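PDB 4QPW: glycosyl hydrolase family 10 from Bacteroides intestinalis DSM 17393, which probably hydrolyses glycosidic bonds in xylan, the piece here being a carbohydrate-binding module that holds a xylo-oligosaccharide. Local coordinates for residues V4-D9 with Y15-E20. Sequence-based numbering, arbitrary orientation.
With XYP (beta-D-xylopyranose), chain B.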
ATOM      1  N   VAL A   4       2.950  -0.343  18.183  1.00  9.66           N
ATOM      2  CA  VAL A   4       2.068  -0.086  17.037  1.00 10.13           C
ATOM      3  C   VAL A   4       1.293   1.236  17.241  1.00 10.08           C
ATOM      4  O   VAL A   4       0.487   1.343  18.216  1.00 12.18           O
ATOM      5  CB  VAL A   4       1.112  -1.218  16.813  1.00 10.05           C
ATOM      6  CG1 VAL A   4       0.149  -0.947  15.665  1.00 11.49           C
ATOM      7  CG2 VAL A   4       1.950  -2.492  16.507  1.00 11.36           C
ATOM      8  N   ASP A   5       1.573   2.200  16.442  1.00  8.83           N
ATOM      9  CA  ASP A   5       0.814   3.462  16.445  1.00  9.65           C
ATOM     10  C   ASP A   5      -0.516   3.300  15.741  1.00  9.28           C
ATOM     11  O   ASP A   5      -1.543   3.921  16.177  1.00 10.72           O
ATOM     12  CB  ASP A   5       1.631   4.562  15.730  1.00 10.95           C
ATOM     13  CG  ASP A   5       2.851   4.899  16.420  1.00 12.33           C
ATOM     14  OD1 ASP A   5       2.700   5.657  17.443  1.00 15.16           O
ATOM     15  OD2 ASP A   5       3.927   4.494  16.088  1.00 14.00           O
ATOM     16  N   TYR A   6      -0.572   2.533  14.667  1.00  8.73           N
ATOM     17  CA  TYR A   6      -1.734   2.429  13.754  1.00  8.58           C
ATOM     18  C   TYR A   6      -1.718   1.088  13.101  1.00  8.22           C
ATOM     19  O   TYR A   6      -0.610   0.617  12.651  1.00  8.69           O
ATOM     20  CB  TYR A   6      -1.652   3.519  12.705  1.00  9.05           C
ATOM     21  CG  TYR A   6      -2.654   3.494  11.590  1.00  8.72           C
ATOM     22  CD1 TYR A   6      -2.523   2.649  10.546  1.00  9.39           C
ATOM     23  CD2 TYR A   6      -3.764   4.358  11.565  1.00  9.15           C
ATOM     24  CE1 TYR A   6      -3.483   2.568   9.527  1.00  9.12           C
ATOM     25  CE2 TYR A   6      -4.676   4.352  10.505  1.00  8.58           C
ATOM     26  CZ  TYR A   6      -4.536   3.449   9.509  1.00  8.19           C
ATOM     27  OH  TYR A   6      -5.407   3.385   8.437  1.00  8.91           O
ATOM     28  N   GLU A   7      -2.841   0.470  12.925  1.00  8.40           N
ATOM     29  CA  GLU A   7      -2.944  -0.745  12.093  1.00  8.98           C
ATOM     30  C   GLU A   7      -4.251  -0.709  11.337  1.00  9.47           C
ATOM     31  O   GLU A   7      -5.340  -0.386  11.904  1.00 11.34           O
ATOM     32  CB  GLU A   7      -2.924  -1.980  12.942  1.00 13.62           C
ATOM     33  CG  GLU A   7      -3.309  -3.313  12.348  1.00 17.01           C
ATOM     34  CD  GLU A   7      -3.574  -4.263  13.483  1.00 23.82           C
ATOM     35  OE1 GLU A   7      -2.612  -4.860  13.866  1.00 25.75           O
ATOM     36  OE2 GLU A   7      -4.667  -4.332  14.022  1.00 30.68           O
ATOM     37  N   ILE A   8      -4.249  -1.198  10.134  1.00  9.24           N
ATOM     38  CA  ILE A   8      -5.533  -1.630   9.352  1.00  9.69           C
ATOM     39  C   ILE A   8      -5.205  -3.066   8.978  1.00 10.13           C
ATOM     40  O   ILE A   8      -4.133  -3.384   8.359  1.00 10.90           O
ATOM     41  CB  ILE A   8      -5.801  -0.730   8.182  1.00 12.15           C
ATOM     42  CG1 ILE A   8      -7.146  -1.016   7.507  1.00 15.91           C
ATOM     43  CG2 ILE A   8      -4.711  -0.551   7.145  1.00 13.63           C
ATOM     44  CD1 ILE A   8      -8.327  -0.549   8.340  1.00 17.64           C
ATOM     45  N   ASP A   9      -6.061  -4.013   9.347  1.00 10.30           N
ATOM     46  CA  ASP A   9      -5.872  -5.412   9.149  1.00 11.27           C
ATOM     47  C   ASP A   9      -6.974  -5.938   8.228  1.00 10.37           C
ATOM     48  O   ASP A   9      -8.146  -6.134   8.638  1.00 11.79           O
ATOM     49  CB  ASP A   9      -5.825  -6.149  10.482  1.00 14.70           C
ATOM     50  CG  ASP A   9      -5.699  -7.613  10.327  1.00 17.13           C
ATOM     51  OD1 ASP A   9      -5.410  -8.146   9.240  1.00 19.65           O
ATOM     52  OD2 ASP A   9      -5.856  -8.358  11.370  1.00 24.52           O
ATOM     53  N   TYR A  15     -12.701  -2.449   2.766  1.00  9.43           N
ATOM     54  CA  TYR A  15     -11.966  -1.421   2.089  1.00  9.13           C
ATOM     55  C   TYR A  15     -12.815  -0.261   1.685  1.00  9.28           C
ATOM     56  O   TYR A  15     -13.763  -0.423   0.875  1.00 10.71           O
ATOM     57  CB  TYR A  15     -11.200  -1.967   0.841  1.00 10.40           C
ATOM     58  CG  TYR A  15     -10.298  -0.979   0.185  1.00  8.93           C
ATOM     59  CD1 TYR A  15      -9.109  -0.597   0.798  1.00  9.23           C
ATOM     60  CD2 TYR A  15     -10.602  -0.379  -0.989  1.00 10.20           C
ATOM     61  CE1 TYR A  15      -8.218   0.303   0.223  1.00  8.68           C
ATOM     62  CE2 TYR A  15      -9.771   0.525  -1.576  1.00 10.27           C
ATOM     63  CZ  TYR A  15      -8.570   0.878  -0.979  1.00  9.07           C
ATOM     64  OH  TYR A  15      -7.762   1.801  -1.639  1.00 10.23           O
ATOM     65  N   SER A  16     -12.506   0.930   2.177  1.00  8.85           N
ATOM     66  CA  SER A  16     -13.247   2.127   1.880  1.00  9.34           C
ATOM     67  C   SER A  16     -12.332   3.285   1.508  1.00 10.28           C
ATOM     68  O   SER A  16     -12.794   4.428   1.315  1.00 11.76           O
ATOM     69  CB  SER A  16     -14.109   2.564   3.072  1.00 10.32           C
ATOM     70  OG  SER A  16     -15.109   1.613   3.391  1.00 10.85           O
ATOM     71  N   PHE A  17     -11.028   3.096   1.333  1.00  9.01           N
ATOM     72  CA  PHE A  17     -10.099   4.199   1.151  1.00  8.08           C
ATOM     73  C   PHE A  17     -10.091   4.752  -0.279  1.00  9.29           C
ATOM     74  O   PHE A  17     -10.577   4.081  -1.227  1.00 10.00           O
ATOM     75  CB  PHE A  17      -8.698   3.801   1.565  1.00  8.85           C
ATOM     76  CG  PHE A  17      -8.506   3.463   3.041  1.00  8.86           C
ATOM     77  CD1 PHE A  17      -9.006   4.288   4.038  1.00  9.18           C
ATOM     78  CD2 PHE A  17      -7.786   2.344   3.417  1.00  9.26           C
ATOM     79  CE1 PHE A  17      -8.777   3.976   5.358  1.00  9.41           C
ATOM     80  CE2 PHE A  17      -7.573   2.063   4.756  1.00  9.60           C
ATOM     81  CZ  PHE A  17      -8.073   2.871   5.736  1.00  9.54           C
ATOM     82  N   TRP A  18      -9.547   5.921  -0.433  1.00  9.35           N
ATOM     83  CA  TRP A  18      -9.403   6.574  -1.747  1.00  9.50           C
ATOM     84  C   TRP A  18      -8.576   5.706  -2.677  1.00 10.27           C
ATOM     85  O   TRP A  18      -7.547   5.129  -2.303  1.00  9.41           O
ATOM     86  CB  TRP A  18      -8.710   7.918  -1.528  1.00 10.81           C
ATOM     87  CG  TRP A  18      -8.531   8.731  -2.797  1.00 12.01           C
ATOM     88  CD1 TRP A  18      -9.364   9.696  -3.260  1.00 14.01           C
ATOM     89  CD2 TRP A  18      -7.445   8.660  -3.724  1.00 11.62           C
ATOM     90  NE1 TRP A  18      -8.836  10.205  -4.449  1.00 14.88           N
ATOM     91  CE2 TRP A  18      -7.682   9.588  -4.762  1.00 13.07           C
ATOM     92  CE3 TRP A  18      -6.321   7.886  -3.820  1.00 11.87           C
ATOM     93  CZ2 TRP A  18      -6.789   9.744  -5.841  1.00 13.45           C
ATOM     94  CZ3 TRP A  18      -5.459   8.040  -4.922  1.00 12.71           C
ATOM     95  CH2 TRP A  18      -5.713   9.003  -5.870  1.00 12.83           C
ATOM     96  N   ASN A  19      -9.001   5.702  -3.951  1.00 10.62           N
ATOM     97  CA  ASN A  19      -8.249   5.052  -4.982  1.00 11.81           C
ATOM     98  C   ASN A  19      -8.597   5.653  -6.327  1.00 13.15           C
ATOM     99  O   ASN A  19      -9.643   6.304  -6.504  1.00 14.49           O
ATOM    100  CB  ASN A  19      -8.408   3.582  -4.974  1.00 12.20           C
ATOM    101  CG  ASN A  19      -9.803   3.155  -5.177  1.00 13.93           C
ATOM    102  OD1 ASN A  19     -10.200   2.925  -6.380  1.00 19.14           O
ATOM    103  ND2 ASN A  19     -10.676   3.125  -4.185  1.00 12.91           N
ATOM    104  N   GLU A  20      -7.690   5.504  -7.305  1.00 11.73           N
ATOM    105  CA  GLU A  20      -7.910   6.089  -8.635  1.00 11.50           C
ATOM    106  C   GLU A  20      -7.251   5.171  -9.640  1.00 12.04           C
ATOM    107  O   GLU A  20      -6.040   5.056  -9.725  1.00 13.03           O
ATOM    108  CB  GLU A  20      -7.361   7.458  -8.738  1.00 14.17           C
ATOM    109  CG  GLU A  20      -7.649   8.177 -10.082  1.00 16.63           C
ATOM    110  CD  GLU A  20      -7.090   9.573  -9.988  1.00 20.33           C
ATOM    111  OE1 GLU A  20      -5.927   9.759 -10.072  1.00 20.69           O
ATOM    112  OE2 GLU A  20      -7.750  10.505  -9.465  1.00 24.33           O
TER
HETATM  113  C1  XYP B   2      -5.205  13.602  -6.512  1.00 17.10           C
HETATM  114  C2  XYP B   2      -5.678  13.286  -7.956  1.00 17.19           C
HETATM  115  C3  XYP B   2      -4.636  12.351  -8.526  1.00 17.44           C
HETATM  116  C4  XYP B   2      -3.237  12.818  -8.331  1.00 17.13           C
HETATM  117  C5  XYP B   2      -2.966  13.129  -6.872  1.00 16.01           C
HETATM  118  O2  XYP B   2      -6.980  12.722  -8.010  1.00 19.58           O
HETATM  119  O3  XYP B   2      -4.877  12.111  -9.948  1.00 19.31           O
HETATM  120  O4  XYP B   2      -2.324  11.767  -8.723  1.00 16.81           O
HETATM  121  O5  XYP B   2      -3.924  14.108  -6.410  1.00 19.69           O
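Strand 3-9 and the loop leading into strand 19-21 share no backbone hydrogen bond here; their nearest alpha carbons, CA of Ile8 and CA of Tyr15, lie 9.7 Å apart, and the Phe17 side chain spans the distance. Its ring meets Tyr6 and Ile8, which come from the opposite direction. CG1 of Ile8, anti to the backbone N (chi1 -173°), reaches the ring edge near its plane, 4.2 Å from CE2 of Phe17; OH of Tyr6 approaches obliquely, 3.8 Å from CZ of Phe17, and is also hydrogen-bonded to the backbone N of Asp60. ND2 of Asn19 donates to O of Phe17 (3.1 Å), in the carbonyl plane. Just beyond Phe17, Trp18 in the loop and Glu20 in strand 19-21 belong to the glycan pocket. The Glu20 side chain is extended, and its carboxylate accepts two hydroxyls of one xylose, O3 on OE1 (2.6 Å) and O2 on OE2 (2.8 Å), while the Trp18 ring turns its edge to O2, CZ2 lying 3.7 Å away. A glutamine in place of Glu20 would probably leave one of these hydroxyls without an acceptor. Strand 3-9, with a classic bulge where Asp5 and Tyr6 face Ile139, pairs with strand 130-141 in one antiparallel sheet; strand 19-21 edges the other, beside strand 54-57, whose Gln55 also binds this xylose, consistent with the beta-sandwich of many carbohydrate-binding modules.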